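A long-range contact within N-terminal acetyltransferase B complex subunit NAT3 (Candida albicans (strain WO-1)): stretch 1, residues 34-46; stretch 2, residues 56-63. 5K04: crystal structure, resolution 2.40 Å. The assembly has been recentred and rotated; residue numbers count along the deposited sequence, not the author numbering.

Stretch 1, residues 34-46: QYLIEWPQLFYKS
Stretch 2 (56-63) GYMMAKTE

The most unusual feature of this contact is the CH-pi packing of a lysine methylene on a tryptophan just where a helix ends. W39, the first residue after helix 34-38 to leave helical phi/psi (-131/67), points its CA-to-CB bond toward strand 56-63 (chi1 -42°, m; chi2 -84°), and K61 CB sits 3.4 Å from the centroid of the W39 six-membered ring, 11° off the ring normal. The long aliphatic part of lysine suits this flat, wide surface: K61 (chi1 54°, p, then t throughout) covers the indole with its first methylene and leads its end away, where K61 NZ forms a 3.0 Å salt bridge with E63 OE2.

Beyond the turn, strand 43-46 runs antiparallel to strand 56-63, with 164° between their directions and an axial approach of 4.4 Å. F43 CA lies 4.5 Å from M59 CA and K45 CA 4.0 Å from Y57 CA, at non-hydrogen-bonded positions; Y44 CA lies 5.6 Å from M58 CA and S46 CA 5.1 Å from G56 CA, at hydrogen-bonded ones. M58 N donates to Y44 O at 2.9 Å and Y44 N to M58 O at 3.2 Å, while S46 N donates to G56 O at 2.8 Å. The ladder reaches back into the turn, where A60 N donates to L42 O at 2.9 Å. Between these rungs, F43 CA approaches M58 O to 3.2 Å in a CA-H...O contact.

Side chains alternate between the two faces of the sheet. On the face of F43, K45, Y57 and M59, the F43 ring (chi1 -164°, t; chi2 -11°) receives M59 CG 3.5 Å from its centroid. The unbranched, flexible M59 (m, t, p) also places its CE over one face of the Y35 ring, 4.2 Å from Y35 CG, and so links helix to sheet. On the other face, the Y44 ring (chi1 48°, p; chi2 89°) has M58 CB 4.0 Å from its centroid, with M58 in t, p, p. G56 suits its place beside S46 (chi1 57°, p): an ideal CB on G56 would lie 3.2 Å from S46 OG, a tight approach.

The helix crosses strand 56-63 at 53°, its axis 9.1 Å away at closest. Y35 (chi1 -84°, m; chi2 64°) spans this gap, and its hydroxyl suits the polar end: one water hydrogen-bonds to Y35 OH at 2.8 Å and accepts from K61 NZ at 3.1 Å. Small A60, its CA-to-CB bond sideways, packs against L42 (m, t), with L42 CB 4.1 Å from A60 CB. Altogether 781 Å² is buried.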

ATOM      1  N   GLN B  34      -2.643  13.747   9.083  1.00 45.82           N
ATOM      2  CA  GLN B  34      -3.006  14.985   9.771  1.00 44.59           C
ATOM      3  C   GLN B  34      -4.418  14.915  10.337  1.00 39.68           C
ATOM      4  O   GLN B  34      -4.666  15.352  11.464  1.00 30.98           O
ATOM      5  CB  GLN B  34      -2.886  16.182   8.810  1.00 44.28           C
ATOM      6  CG  GLN B  34      -3.336  17.511   9.423  1.00 47.31           C
ATOM      7  CD  GLN B  34      -3.548  18.648   8.404  1.00 53.21           C
ATOM      8  OE1 GLN B  34      -3.862  18.426   7.232  1.00 44.95           O
ATOM      9  NE2 GLN B  34      -3.381  19.877   8.873  1.00 56.28           N
ATOM     10  N   TYR B  35      -5.368  14.403   9.550  1.00 40.37           N
ATOM     11  CA  TYR B  35      -6.728  14.256  10.054  1.00 44.35           C
ATOM     12  C   TYR B  35      -6.787  13.249  11.192  1.00 36.86           C
ATOM     13  O   TYR B  35      -7.496  13.465  12.181  1.00 23.44           O
ATOM     14  CB  TYR B  35      -7.662  13.864   8.913  1.00 43.39           C
ATOM     15  CG  TYR B  35      -8.118  15.081   8.139  1.00 38.76           C
ATOM     16  CD1 TYR B  35      -7.206  15.863   7.437  1.00 37.03           C
ATOM     17  CD2 TYR B  35      -9.451  15.459   8.124  1.00 37.46           C
ATOM     18  CE1 TYR B  35      -7.615  16.991   6.729  1.00 40.97           C
ATOM     19  CE2 TYR B  35      -9.872  16.577   7.427  1.00 37.10           C
ATOM     20  CZ  TYR B  35      -8.952  17.335   6.734  1.00 37.25           C
ATOM     21  OH  TYR B  35      -9.366  18.445   6.061  1.00 22.68           O
ATOM     22  N   LEU B  36      -6.029  12.153  11.082  1.00 34.38           N
ATOM     23  CA  LEU B  36      -5.970  11.192  12.177  1.00 41.41           C
ATOM     24  C   LEU B  36      -5.293  11.776  13.405  1.00 41.98           C
ATOM     25  O   LEU B  36      -5.585  11.349  14.526  1.00 26.51           O
ATOM     26  CB  LEU B  36      -5.242   9.923  11.742  1.00 32.08           C
ATOM     27  CG  LEU B  36      -5.959   9.146  10.637  1.00 37.34           C
ATOM     28  CD1 LEU B  36      -5.026   8.098  10.079  1.00 34.87           C
ATOM     29  CD2 LEU B  36      -7.253   8.498  11.119  1.00 34.04           C
ATOM     30  N   ILE B  37      -4.395  12.752  13.222  1.00 42.69           N
ATOM     31  CA  ILE B  37      -3.691  13.326  14.364  1.00 39.26           C
ATOM     32  C   ILE B  37      -4.565  14.360  15.064  1.00 38.68           C
ATOM     33  O   ILE B  37      -4.701  14.342  16.294  1.00 29.35           O
ATOM     34  CB  ILE B  37      -2.335  13.915  13.918  1.00 45.10           C
ATOM     35  CG1 ILE B  37      -1.302  12.796  13.742  1.00 45.58           C
ATOM     36  CG2 ILE B  37      -1.808  14.947  14.926  1.00 32.44           C
ATOM     37  CD1 ILE B  37      -0.188  13.163  12.792  1.00 44.55           C
ATOM     38  N   GLU B  38      -5.210  15.243  14.286  1.00 40.68           N
ATOM     39  CA  GLU B  38      -5.916  16.399  14.833  1.00 43.65           C
ATOM     40  C   GLU B  38      -7.385  16.119  15.146  1.00 41.59           C
ATOM     41  O   GLU B  38      -7.886  16.560  16.186  1.00 28.72           O
ATOM     42  CB  GLU B  38      -5.779  17.590  13.880  1.00 43.32           C
ATOM     43  CG  GLU B  38      -4.400  18.272  13.992  1.00 48.84           C
ATOM     44  CD  GLU B  38      -4.260  19.500  13.126  1.00 52.23           C
ATOM     45  OE1 GLU B  38      -5.110  20.408  13.235  1.00 51.53           O
ATOM     46  OE2 GLU B  38      -3.292  19.563  12.334  1.00 54.78           O
ATOM     47  N   TRP B  39      -8.088  15.374  14.294  1.00 40.65           N
ATOM     48  CA  TRP B  39      -9.494  15.033  14.521  1.00 36.29           C
ATOM     49  C   TRP B  39      -9.679  13.536  14.314  1.00 32.21           C
ATOM     50  O   TRP B  39     -10.379  13.103  13.390  1.00 26.56           O
ATOM     51  CB  TRP B  39     -10.413  15.840  13.601  1.00 34.10           C
ATOM     52  CG  TRP B  39      -9.976  17.259  13.496  1.00 34.95           C
ATOM     53  CD1 TRP B  39     -10.276  18.278  14.356  1.00 39.11           C
ATOM     54  CD2 TRP B  39      -9.123  17.821  12.485  1.00 37.31           C
ATOM     55  NE1 TRP B  39      -9.658  19.441  13.947  1.00 43.83           N
ATOM     56  CE2 TRP B  39      -8.948  19.190  12.799  1.00 42.11           C
ATOM     57  CE3 TRP B  39      -8.483  17.295  11.350  1.00 39.93           C
ATOM     58  CZ2 TRP B  39      -8.162  20.047  12.016  1.00 39.43           C
ATOM     59  CZ3 TRP B  39      -7.709  18.149  10.561  1.00 37.29           C
ATOM     60  CH2 TRP B  39      -7.548  19.509  10.908  1.00 35.27           C
ATOM     61  N   PRO B  40      -9.083  12.715  15.186  1.00 41.44           N
ATOM     62  CA  PRO B  40      -9.114  11.256  14.955  1.00 29.12           C
ATOM     63  C   PRO B  40     -10.504  10.645  14.966  1.00 37.62           C
ATOM     64  O   PRO B  40     -10.721   9.628  14.289  1.00 28.81           O
ATOM     65  CB  PRO B  40      -8.249  10.694  16.095  1.00 33.38           C
ATOM     66  CG  PRO B  40      -8.082  11.816  17.085  1.00 36.04           C
ATOM     67  CD  PRO B  40      -8.254  13.095  16.350  1.00 33.79           C
ATOM     68  N   GLN B  41     -11.450  11.215  15.725  1.00 46.12           N
ATOM     69  CA  GLN B  41     -12.805  10.666  15.755  1.00 46.59           C
ATOM     70  C   GLN B  41     -13.623  11.002  14.507  1.00 42.06           C
ATOM     71  O   GLN B  41     -14.680  10.395  14.294  1.00 24.51           O
ATOM     72  CB  GLN B  41     -13.551  11.162  16.990  1.00 41.90           C
ATOM     73  CG  GLN B  41     -12.968  10.681  18.305  1.00 47.19           C
ATOM     74  CD  GLN B  41     -13.893  10.945  19.490  1.00 49.58           C
ATOM     75  OE1 GLN B  41     -15.108  10.738  19.406  1.00 34.73           O
ATOM     76  NE2 GLN B  41     -13.310  11.389  20.610  1.00 50.88           N
ATOM     77  N   LEU B  42     -13.170  11.961  13.697  1.00 43.86           N
ATOM     78  CA  LEU B  42     -13.908  12.452  12.540  1.00 40.13           C
ATOM     79  C   LEU B  42     -13.403  11.815  11.254  1.00 36.48           C
ATOM     80  O   LEU B  42     -13.675  12.308  10.155  1.00 34.49           O
ATOM     81  CB  LEU B  42     -13.829  13.981  12.467  1.00 42.51           C
ATOM     82  CG  LEU B  42     -14.184  14.764  13.756  1.00 47.07           C
ATOM     83  CD1 LEU B  42     -14.451  16.241  13.471  1.00 45.84           C
ATOM     84  CD2 LEU B  42     -15.370  14.164  14.489  1.00 46.33           C
ATOM     85  N   PHE B  43     -12.675  10.719  11.385  1.00 42.81           N
ATOM     86  CA  PHE B  43     -12.141   9.962  10.260  1.00 39.56           C
ATOM     87  C   PHE B  43     -12.517   8.512  10.564  1.00 37.14           C
ATOM     88  O   PHE B  43     -11.835   7.797  11.313  1.00 23.91           O
ATOM     89  CB  PHE B  43     -10.631  10.182  10.105  1.00 35.93           C
ATOM     90  CG  PHE B  43     -10.070   9.754   8.762  1.00 38.97           C
ATOM     91  CD1 PHE B  43     -10.828   9.002   7.872  1.00 35.67           C
ATOM     92  CD2 PHE B  43      -8.764  10.097   8.406  1.00 43.32           C
ATOM     93  CE1 PHE B  43     -10.309   8.602   6.653  1.00 38.69           C
ATOM     94  CE2 PHE B  43      -8.233   9.707   7.182  1.00 47.56           C
ATOM     95  CZ  PHE B  43      -9.014   8.958   6.301  1.00 47.18           C
ATOM     96  N   TYR B  44     -13.643   8.097  10.004  1.00 38.54           N
ATOM     97  CA  TYR B  44     -14.171   6.765  10.226  1.00 39.52           C
ATOM     98  C   TYR B  44     -14.635   6.190   8.898  1.00 40.00           C
ATOM     99  O   TYR B  44     -14.866   6.905   7.916  1.00 24.78           O
ATOM    100  CB  TYR B  44     -15.325   6.757  11.242  1.00 33.79           C
ATOM    101  CG  TYR B  44     -16.369   7.813  10.981  1.00 36.12           C
ATOM    102  CD1 TYR B  44     -17.457   7.562  10.148  1.00 39.24           C
ATOM    103  CD2 TYR B  44     -16.276   9.061  11.570  1.00 35.72           C
ATOM    104  CE1 TYR B  44     -18.438   8.548   9.919  1.00 37.05           C
ATOM    105  CE2 TYR B  44     -17.240  10.056  11.341  1.00 38.37           C
ATOM    106  CZ  TYR B  44     -18.310   9.793  10.517  1.00 34.78           C
ATOM    107  OH  TYR B  44     -19.237  10.781  10.285  1.00 29.98           O
ATOM    108  N   LYS B  45     -14.780   4.875   8.900  1.00 36.60           N
ATOM    109  CA  LYS B  45     -15.067   4.117   7.706  1.00 40.62           C
ATOM    110  C   LYS B  45     -16.307   3.266   7.929  1.00 40.98           C
ATOM    111  O   LYS B  45     -16.635   2.870   9.057  1.00 25.00           O
ATOM    112  CB  LYS B  45     -13.884   3.219   7.320  1.00 34.51           C
ATOM    113  CG  LYS B  45     -13.507   2.185   8.395  1.00 35.94           C
ATOM    114  CD  LYS B  45     -12.503   1.167   7.856  1.00 31.11           C
ATOM    115  CE  LYS B  45     -12.110   0.131   8.899  1.00 38.46           C
ATOM    116  NZ  LYS B  45     -11.045  -0.761   8.327  1.00 46.71           N
ATOM    117  N   SER B  46     -17.003   3.014   6.830  1.00 39.10           N
ATOM    118  CA  SER B  46     -18.065   2.029   6.811  1.00 33.73           C
ATOM    119  C   SER B  46     -17.474   0.708   6.355  1.00 34.04           C
ATOM    120  O   SER B  46     -16.499   0.671   5.599  1.00 24.89           O
ATOM    121  CB  SER B  46     -19.214   2.456   5.890  1.00 31.71           C
ATOM    122  OG  SER B  46     -18.773   2.692   4.555  1.00 28.41           O
ATOM    123  N   GLY B  56     -16.868   2.651   2.466  1.00 42.54           N
ATOM    124  CA  GLY B  56     -16.791   4.094   2.343  1.00 37.34           C
ATOM    125  C   GLY B  56     -16.102   4.681   3.555  1.00 39.88           C
ATOM    126  O   GLY B  56     -15.786   3.980   4.519  1.00 24.45           O
ATOM    127  N   TYR B  57     -15.869   5.994   3.497  1.00 40.96           N
ATOM    128  CA  TYR B  57     -15.296   6.677   4.645  1.00 42.80           C
ATOM    129  C   TYR B  57     -15.694   8.145   4.649  1.00 38.17           C
ATOM    130  O   TYR B  57     -16.138   8.702   3.641  1.00 23.28           O
ATOM    131  CB  TYR B  57     -13.761   6.539   4.710  1.00 39.95           C
ATOM    132  CG  TYR B  57     -12.982   7.022   3.489  1.00 35.30           C
ATOM    133  CD1 TYR B  57     -12.603   8.353   3.347  1.00 37.41           C
ATOM    134  CD2 TYR B  57     -12.590   6.122   2.503  1.00 34.78           C
ATOM    135  CE1 TYR B  57     -11.876   8.778   2.236  1.00 39.53           C
ATOM    136  CE2 TYR B  57     -11.876   6.520   1.402  1.00 36.92           C
ATOM    137  CZ  TYR B  57     -11.513   7.847   1.265  1.00 39.52           C
ATOM    138  OH  TYR B  57     -10.795   8.210   0.149  1.00 28.22           O
ATOM    139  N   MET B  58     -15.547   8.741   5.838  1.00 38.63           N
ATOM    140  CA  MET B  58     -15.750  10.156   6.102  1.00 36.25           C
ATOM    141  C   MET B  58     -14.476  10.737   6.704  1.00 33.99           C
ATOM    142  O   MET B  58     -13.903  10.159   7.635  1.00 19.87           O
ATOM    143  CB  MET B  58     -16.920  10.380   7.066  1.00 43.33           C
ATOM    144  CG  MET B  58     -16.754  11.626   7.913  1.00 41.16           C
ATOM    145  SD  MET B  58     -16.841  13.082   6.921  1.00 14.81           S
ATOM    146  CE  MET B  58     -18.465  12.802   6.404  1.00 28.06           C
ATOM    147  N   MET B  59     -14.008  11.849   6.129  1.00 42.02           N
ATOM    148  CA  MET B  59     -12.951  12.671   6.699  1.00 39.68           C
ATOM    149  C   MET B  59     -13.570  14.026   6.965  1.00 38.94           C
ATOM    150  O   MET B  59     -14.033  14.692   6.034  1.00 23.61           O
ATOM    151  CB  MET B  59     -11.743  12.817   5.762  1.00 39.80           C
ATOM    152  CG  MET B  59     -11.173  11.507   5.241  1.00 37.75           C
ATOM    153  SD  MET B  59     -10.054  11.756   3.889  1.00 15.58           S
ATOM    154  CE  MET B  59      -8.963  12.742   4.782  1.00 22.97           C
ATOM    155  N   ALA B  60     -13.611  14.417   8.231  1.00 45.79           N
ATOM    156  CA  ALA B  60     -14.106  15.721   8.617  1.00 44.60           C
ATOM    157  C   ALA B  60     -13.142  16.331   9.631  1.00 41.29           C
ATOM    158  O   ALA B  60     -12.241  15.666  10.150  1.00 25.62           O
ATOM    159  CB  ALA B  60     -15.536  15.633   9.182  1.00 34.01           C
ATOM    160  N   LYS B  61     -13.351  17.612   9.922  1.00 42.84           N
ATOM    161  CA  LYS B  61     -12.510  18.324  10.873  1.00 40.25           C
ATOM    162  C   LYS B  61     -13.348  19.383  11.575  1.00 36.74           C
ATOM    163  O   LYS B  61     -14.487  19.660  11.185  1.00 26.25           O
ATOM    164  CB  LYS B  61     -11.302  18.970  10.181  1.00 40.71           C
ATOM    165  CG  LYS B  61     -11.670  19.889   9.003  1.00 43.28           C
ATOM    166  CD  LYS B  61     -10.527  20.839   8.636  1.00 40.84           C
ATOM    167  CE  LYS B  61     -10.781  21.461   7.276  1.00 41.64           C
ATOM    168  NZ  LYS B  61      -9.692  22.384   6.881  1.00 55.37           N
ATOM    169  N   THR B  62     -12.769  19.973  12.624  1.00 41.52           N
ATOM    170  CA  THR B  62     -13.332  21.163  13.253  1.00 49.04           C
ATOM    171  C   THR B  62     -12.369  22.330  13.082  1.00 44.94           C
ATOM    172  O   THR B  62     -11.160  22.143  12.955  1.00 38.31           O
ATOM    173  CB  THR B  62     -13.648  20.967  14.760  1.00 44.44           C
ATOM    174  OG1 THR B  62     -12.440  20.734  15.483  1.00 35.06           O
ATOM    175  CG2 THR B  62     -14.683  19.824  14.994  1.00 35.89           C
ATOM    176  N   GLU B  63     -12.928  23.538  13.098  1.00 50.23           N
ATOM    177  CA  GLU B  63     -12.236  24.742  12.665  1.00 46.18           C
ATOM    178  C   GLU B  63     -12.846  25.906  13.414  1.00 53.04           C
ATOM    179  O   GLU B  63     -14.067  25.971  13.567  1.00 46.36           O
ATOM    180  CB  GLU B  63     -12.373  24.946  11.151  1.00 57.04           C
ATOM    181  CG  GLU B  63     -11.207  25.655  10.478  1.00 70.60           C
ATOM    182  CD  GLU B  63     -10.852  25.033   9.124  1.00 74.62           C
ATOM    183  OE1 GLU B  63     -11.708  25.039   8.208  1.00 71.35           O
ATOM    184  OE2 GLU B  63      -9.719  24.516   8.991  1.00 70.10           O
TER
HETATM  185  O   HOH W   1      -7.627  20.515   5.554  1.00 33.07           O
HETATM  186  O   HOH W   2     -10.464  13.378  10.759  1.00 20.08           O